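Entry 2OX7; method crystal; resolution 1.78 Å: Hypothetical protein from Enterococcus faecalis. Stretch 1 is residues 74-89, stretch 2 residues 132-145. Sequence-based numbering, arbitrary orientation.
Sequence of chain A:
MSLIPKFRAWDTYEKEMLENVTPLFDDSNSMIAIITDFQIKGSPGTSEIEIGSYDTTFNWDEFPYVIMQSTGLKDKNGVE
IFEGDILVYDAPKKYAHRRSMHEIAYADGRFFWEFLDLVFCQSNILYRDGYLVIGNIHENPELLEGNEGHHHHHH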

# COMPACT_ATOMS: atom_id res chain seq x y z
N LYS A 74 -6.60 -15.79 4.76
CA LYS A 74 -6.27 -17.10 5.35
C LYS A 74 -4.76 -17.33 5.37
O LYS A 74 -4.03 -16.93 4.44
N ASP A 75 -4.27 -18.06 6.38
CA ASP A 75 -2.88 -18.51 6.32
C ASP A 75 -2.70 -19.77 5.46
O ASP A 75 -3.68 -20.29 4.86
N LYS A 76 -1.47 -20.26 5.42
CA LYS A 76 -1.10 -21.44 4.64
C LYS A 76 -1.93 -22.69 5.00
O LYS A 76 -2.10 -23.59 4.16
N ASN A 77 -2.42 -22.75 6.24
CA ASN A 77 -3.29 -23.86 6.67
C ASN A 77 -4.79 -23.56 6.51
O ASN A 77 -5.62 -24.32 7.05
N GLY A 78 -5.16 -22.48 5.83
CA GLY A 78 -6.57 -22.11 5.71
C GLY A 78 -7.22 -21.53 6.93
O GLY A 78 -8.44 -21.37 6.96
N VAL A 79 -6.40 -21.13 7.91
CA VAL A 79 -6.86 -20.51 9.15
C VAL A 79 -7.10 -19.01 8.93
O VAL A 79 -6.25 -18.33 8.35
N GLU A 80 -8.24 -18.51 9.41
CA GLU A 80 -8.61 -17.11 9.20
C GLU A 80 -7.69 -16.28 10.07
O GLU A 80 -7.48 -16.61 11.22
N ILE A 81 -7.09 -15.23 9.49
CA ILE A 81 -6.12 -14.37 10.19
C ILE A 81 -6.88 -13.18 10.78
O ILE A 81 -7.58 -12.46 10.05
N PHE A 82 -6.74 -12.97 12.09
CA PHE A 82 -7.39 -11.86 12.79
C PHE A 82 -6.37 -10.80 13.21
O PHE A 82 -5.17 -11.09 13.43
N GLU A 83 -6.87 -9.60 13.47
CA GLU A 83 -6.04 -8.63 14.18
C GLU A 83 -5.51 -9.30 15.46
O GLU A 83 -6.24 -10.06 16.13
N GLY A 84 -4.28 -8.95 15.83
CA GLY A 84 -3.65 -9.51 17.04
C GLY A 84 -2.93 -10.84 16.82
O GLY A 84 -2.11 -11.25 17.66
N ASP A 85 -3.21 -11.51 15.70
CA ASP A 85 -2.46 -12.72 15.38
C ASP A 85 -1.00 -12.45 15.15
O ASP A 85 -0.60 -11.36 14.73
N ILE A 86 -0.19 -13.49 15.36
CA ILE A 86 1.26 -13.45 15.08
C ILE A 86 1.59 -14.49 14.02
O ILE A 86 1.22 -15.69 14.16
N LEU A 87 2.21 -14.04 12.92
CA LEU A 87 2.50 -14.94 11.78
C LEU A 87 3.99 -15.18 11.67
O LEU A 87 4.79 -14.28 11.99
N VAL A 88 4.36 -16.37 11.22
CA VAL A 88 5.75 -16.66 10.90
C VAL A 88 5.87 -17.19 9.50
O VAL A 88 4.96 -17.88 9.03
N TYR A 89 6.98 -16.90 8.85
CA TYR A 89 7.29 -17.49 7.55
C TYR A 89 7.72 -18.96 7.71
O TYR A 89 8.64 -19.28 8.49
N LEU A 132 2.24 -18.77 8.56
CA LEU A 132 1.33 -19.50 9.43
C LEU A 132 1.05 -18.70 10.69
O LEU A 132 1.94 -18.07 11.21
N VAL A 133 -0.19 -18.74 11.17
CA VAL A 133 -0.55 -18.12 12.46
C VAL A 133 -0.01 -19.05 13.56
O VAL A 133 -0.40 -20.22 13.64
N ILE A 134 0.81 -18.52 14.45
CA ILE A 134 1.36 -19.36 15.53
C ILE A 134 0.99 -18.88 16.94
O ILE A 134 1.52 -19.39 17.93
N GLY A 135 0.05 -17.96 17.01
CA GLY A 135 -0.44 -17.43 18.28
C GLY A 135 -0.94 -16.02 18.13
O GLY A 135 -1.15 -15.51 17.00
N ASN A 136 -1.19 -15.37 19.26
CA ASN A 136 -1.62 -14.00 19.22
C ASN A 136 -1.07 -13.29 20.44
O ASN A 136 -0.57 -13.93 21.39
N ILE A 137 -1.15 -11.97 20.39
CA ILE A 137 -0.51 -11.11 21.37
C ILE A 137 -1.14 -11.22 22.76
O ILE A 137 -0.51 -10.86 23.75
N HIS A 138 -2.37 -11.74 22.85
CA HIS A 138 -3.06 -11.80 24.14
C HIS A 138 -2.83 -13.11 24.85
O HIS A 138 -2.47 -13.13 26.06
N GLU A 139 -3.02 -14.21 24.12
CA GLU A 139 -2.83 -15.55 24.66
C GLU A 139 -1.37 -15.89 24.79
O GLU A 139 -1.02 -16.76 25.58
N ASN A 140 -0.54 -15.20 24.01
CA ASN A 140 0.89 -15.50 23.90
C ASN A 140 1.73 -14.23 23.99
O ASN A 140 2.51 -13.94 23.08
N PRO A 141 1.58 -13.48 25.10
CA PRO A 141 2.05 -12.10 25.27
C PRO A 141 3.57 -11.94 25.32
O PRO A 141 4.07 -10.82 25.19
N GLU A 142 4.29 -13.04 25.51
CA GLU A 142 5.75 -13.01 25.52
C GLU A 142 6.31 -13.50 24.20
O GLU A 142 7.52 -13.51 24.00
N LEU A 143 5.43 -13.94 23.30
CA LEU A 143 5.87 -14.62 22.08
C LEU A 143 6.76 -13.74 21.19
O LEU A 143 7.77 -14.22 20.66
N LEU A 144 6.40 -12.48 21.03
CA LEU A 144 7.24 -11.56 20.25
C LEU A 144 8.56 -11.31 20.99
O LEU A 144 9.59 -11.05 20.36
N GLU A 145 8.49 -11.41 22.32
CA GLU A 145 9.64 -11.35 23.26
C GLU A 145 9.97 -9.97 23.79
O GLU A 145 9.29 -9.50 24.70

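Strands 85-89 and 132-136 run antiparallel, their N-to-C directions 150° apart, and the pairing fixes where the side chains can go. Ile86 N donates to Gly135 O (2.8 Å), Ile134 N to Ile86 O (2.9 Å), Val88 N to Leu132 O (3.0 Å) and Leu132 N to Val88 O (2.9 Å). Leu87 and Val133 therefore share one face of the sheet, while Ile86, Val88 and Leu132 direct their CA-to-CB bonds to the other.

Ile86 has the largest area covered by the opposing stretch, 148 Å². With chi1 m (-63°) and chi2 t (162°), its chain is extended, and CD1 reaches the segment that follows the strand: it lies 3.9 Å from Leu143 CD2, 4.0 Å from Ile137 CG2 and 4.1 Å from Leu144 CG. Leu144, m and t, brings its end nearer than its CB direction, which is sideways, would suggest. Ile134 behaves similarly: chi1 p (60°) and chi2 t (159°) carry its CD1 to 3.2 Å from Val88 CG1, a tight apolar contact, with Val88 in rotamer m (-71°).

On the face of Leu87 and Val133, the t rotamer of Val133 (177°) places CG2 4.0 Å from Leu87 CD1 and 3.9 Å from Ile81 CG1. The other methyl, CG1, sits 3.7 Å from Asp85 CG. Leu87 is m, p (-82°, 59°).

Asp75 points toward stretch 2, and its p rotamer (79°) lets the two carboxylate oxygens serve different partners. OD2 accepts from Val133 N at 2.9 Å with an almost linear angle of 177°; OD1 accepts from Val79 N at 3.0 Å and, weakly, from Asn77 N at 2.7 Å (129°). The carboxylate thus ties its own type I turn to the neighbouring strand. Leu132 CD2 packs beside this turn, 3.6 Å from Lys76 CB and 3.6 Å from Asn77 ND2; the all-t Lys76 chain then leads away.

Asp85, chi1 m (-80°), turns OD2 back to Phe82 N (2.8 Å, 175°), reinforcing the type II turn from Phe82 to Asp85. Its OD1 accepts from water 1 at 2.9 Å, and the same water accepts from Asn136 ND2 at 2.9 Å, bridging the stretches. Asn136, chi1 p (65°), sends its end away from stretch 1: OD1 accepts from His138 N (3.0 Å) and Glu139 N (2.9 Å), while ND2 also donates to Glu139 OE2 (2.9 Å). Nearby, Ile137 N donates to Gly84 O (3.0 Å); an ideal CB on Gly84 would lie 3.8 Å from Ile137 CG1.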

# COMPACT_ATOMS: atom_id res chain seq x y z
CB LYS A 74 -6.95 -18.22 4.55
CG LYS A 74 -8.49 -18.22 4.73
CD LYS A 74 -9.06 -19.19 3.68
CE LYS A 74 -10.52 -19.53 3.86
NZ LYS A 74 -11.31 -18.32 4.03
CB ASP A 75 -2.24 -18.67 7.72
CG ASP A 75 -2.64 -19.97 8.44
OD1 ASP A 75 -3.40 -20.77 7.86
OD2 ASP A 75 -2.18 -20.16 9.63
CB LYS A 76 0.38 -21.72 4.88
CG LYS A 76 1.04 -22.63 3.91
CD LYS A 76 2.45 -22.89 4.47
CE LYS A 76 3.13 -23.98 3.67
NZ LYS A 76 4.55 -24.12 4.04
CB ASN A 77 -3.03 -24.20 8.13
CG ASN A 77 -1.86 -25.15 8.33
OD1 ASN A 77 -1.45 -25.90 7.43
ND2 ASN A 77 -1.36 -25.18 9.58
CB VAL A 79 -5.84 -20.71 10.29
CG1 VAL A 79 -6.28 -19.96 11.54
CG2 VAL A 79 -5.67 -22.22 10.60
CB GLU A 80 -10.07 -16.87 9.60
CG GLU A 80 -10.71 -15.63 8.96
CD GLU A 80 -12.26 -15.67 8.88
OE1 GLU A 80 -12.88 -16.77 9.02
OE2 GLU A 80 -12.86 -14.58 8.68
CB ILE A 81 -5.07 -13.85 9.20
CG1 ILE A 81 -4.20 -15.02 8.71
CG2 ILE A 81 -4.15 -12.78 9.89
CD1 ILE A 81 -3.40 -14.61 7.43
CB PHE A 82 -8.01 -12.38 14.11
CG PHE A 82 -9.29 -13.11 13.93
CD1 PHE A 82 -10.49 -12.51 14.30
CD2 PHE A 82 -9.30 -14.40 13.41
CE1 PHE A 82 -11.71 -13.21 14.15
CE2 PHE A 82 -10.52 -15.12 13.23
CZ PHE A 82 -11.73 -14.51 13.59
CB GLU A 83 -6.86 -7.42 14.65
CG GLU A 83 -7.63 -6.63 13.64
CD GLU A 83 -8.42 -5.51 14.37
OE1 GLU A 83 -9.62 -5.71 14.77
OE2 GLU A 83 -7.80 -4.45 14.58
CB ASP A 85 -3.04 -13.45 14.15
CG ASP A 85 -4.28 -14.31 14.49
OD1 ASP A 85 -4.51 -14.66 15.68
OD2 ASP A 85 -5.02 -14.68 13.55
CB ILE A 86 2.08 -13.71 16.41
CG1 ILE A 86 1.80 -12.59 17.42
CG2 ILE A 86 3.59 -13.94 16.05
CD1 ILE A 86 2.18 -12.96 18.92
CB LEU A 87 2.02 -14.34 10.47
CG LEU A 87 0.52 -14.52 10.16
CD1 LEU A 87 -0.42 -13.92 11.18
CD2 LEU A 87 0.35 -13.82 8.82
CB VAL A 88 6.38 -17.69 11.86
CG1 VAL A 88 6.56 -17.05 13.21
CG2 VAL A 88 5.56 -18.98 11.89
CB TYR A 89 8.41 -16.68 6.88
CG TYR A 89 8.66 -17.11 5.47
CD1 TYR A 89 7.69 -16.91 4.48
CD2 TYR A 89 9.87 -17.70 5.10
CE1 TYR A 89 7.91 -17.32 3.18
CE2 TYR A 89 10.09 -18.11 3.81
CZ TYR A 89 9.13 -17.88 2.84
OH TYR A 89 9.35 -18.28 1.53
CB LEU A 132 1.99 -20.82 9.81
CG LEU A 132 2.01 -21.94 8.76
CD1 LEU A 132 2.80 -23.14 9.30
CD2 LEU A 132 0.57 -22.36 8.43
CB VAL A 133 -2.04 -18.07 12.65
CG1 VAL A 133 -2.38 -17.48 14.06
CG2 VAL A 133 -2.69 -17.16 11.59
CB ILE A 134 2.84 -19.54 15.36
CG1 ILE A 134 3.58 -18.18 15.40
CG2 ILE A 134 3.10 -20.48 14.18
CD1 ILE A 134 5.03 -18.36 15.74
CB ASN A 136 -3.13 -13.89 19.10
CG ASN A 136 -3.88 -14.45 20.33
OD1 ASN A 136 -3.92 -13.81 21.36
ND2 ASN A 136 -4.49 -15.63 20.19
CB ILE A 137 -0.50 -9.61 20.88
CG1 ILE A 137 -1.93 -9.11 20.69
CG2 ILE A 137 0.32 -9.50 19.61
CD1 ILE A 137 -2.07 -7.58 20.46
CB HIS A 138 -4.56 -11.54 23.93
CG HIS A 138 -4.84 -10.18 23.43
ND1 HIS A 138 -4.45 -9.04 24.11
CD2 HIS A 138 -5.44 -9.75 22.30
CE1 HIS A 138 -4.82 -7.97 23.43
NE2 HIS A 138 -5.42 -8.38 22.32
CB GLU A 139 -3.51 -16.61 23.80
CG GLU A 139 -5.00 -16.58 23.86
CD GLU A 139 -5.64 -17.71 23.12
OE1 GLU A 139 -6.09 -18.66 23.79
OE2 GLU A 139 -5.71 -17.65 21.88
CB ASN A 140 1.15 -16.24 22.59
CG ASN A 140 0.23 -17.42 22.42
OD1 ASN A 140 0.30 -18.38 23.21
ND2 ASN A 140 -0.68 -17.35 21.45
CB PRO A 141 1.42 -11.67 26.60
CG PRO A 141 1.25 -12.94 27.36
CD PRO A 141 0.91 -13.98 26.32
CB GLU A 142 6.30 -13.92 26.63
CG GLU A 142 6.11 -13.40 28.04
CD GLU A 142 6.48 -14.45 29.08
OE1 GLU A 142 7.70 -14.77 29.22
OE2 GLU A 142 5.55 -14.97 29.75
CB LEU A 143 4.66 -15.16 21.31
CG LEU A 143 4.88 -15.97 20.02
CD1 LEU A 143 5.92 -17.07 20.18
CD2 LEU A 143 3.55 -16.54 19.51
CB LEU A 144 6.51 -10.25 19.95
CG LEU A 144 5.30 -10.33 19.02
CD1 LEU A 144 4.49 -9.04 19.08
CD2 LEU A 144 5.70 -10.67 17.58
CB GLU A 145 10.89 -12.10 22.76
CG GLU A 145 11.06 -13.46 23.43
CD GLU A 145 11.74 -14.50 22.55
OE1 GLU A 145 12.66 -15.20 23.04
OE2 GLU A 145 11.35 -14.63 21.36
O HOH W 1 -4.14 -16.83 17.52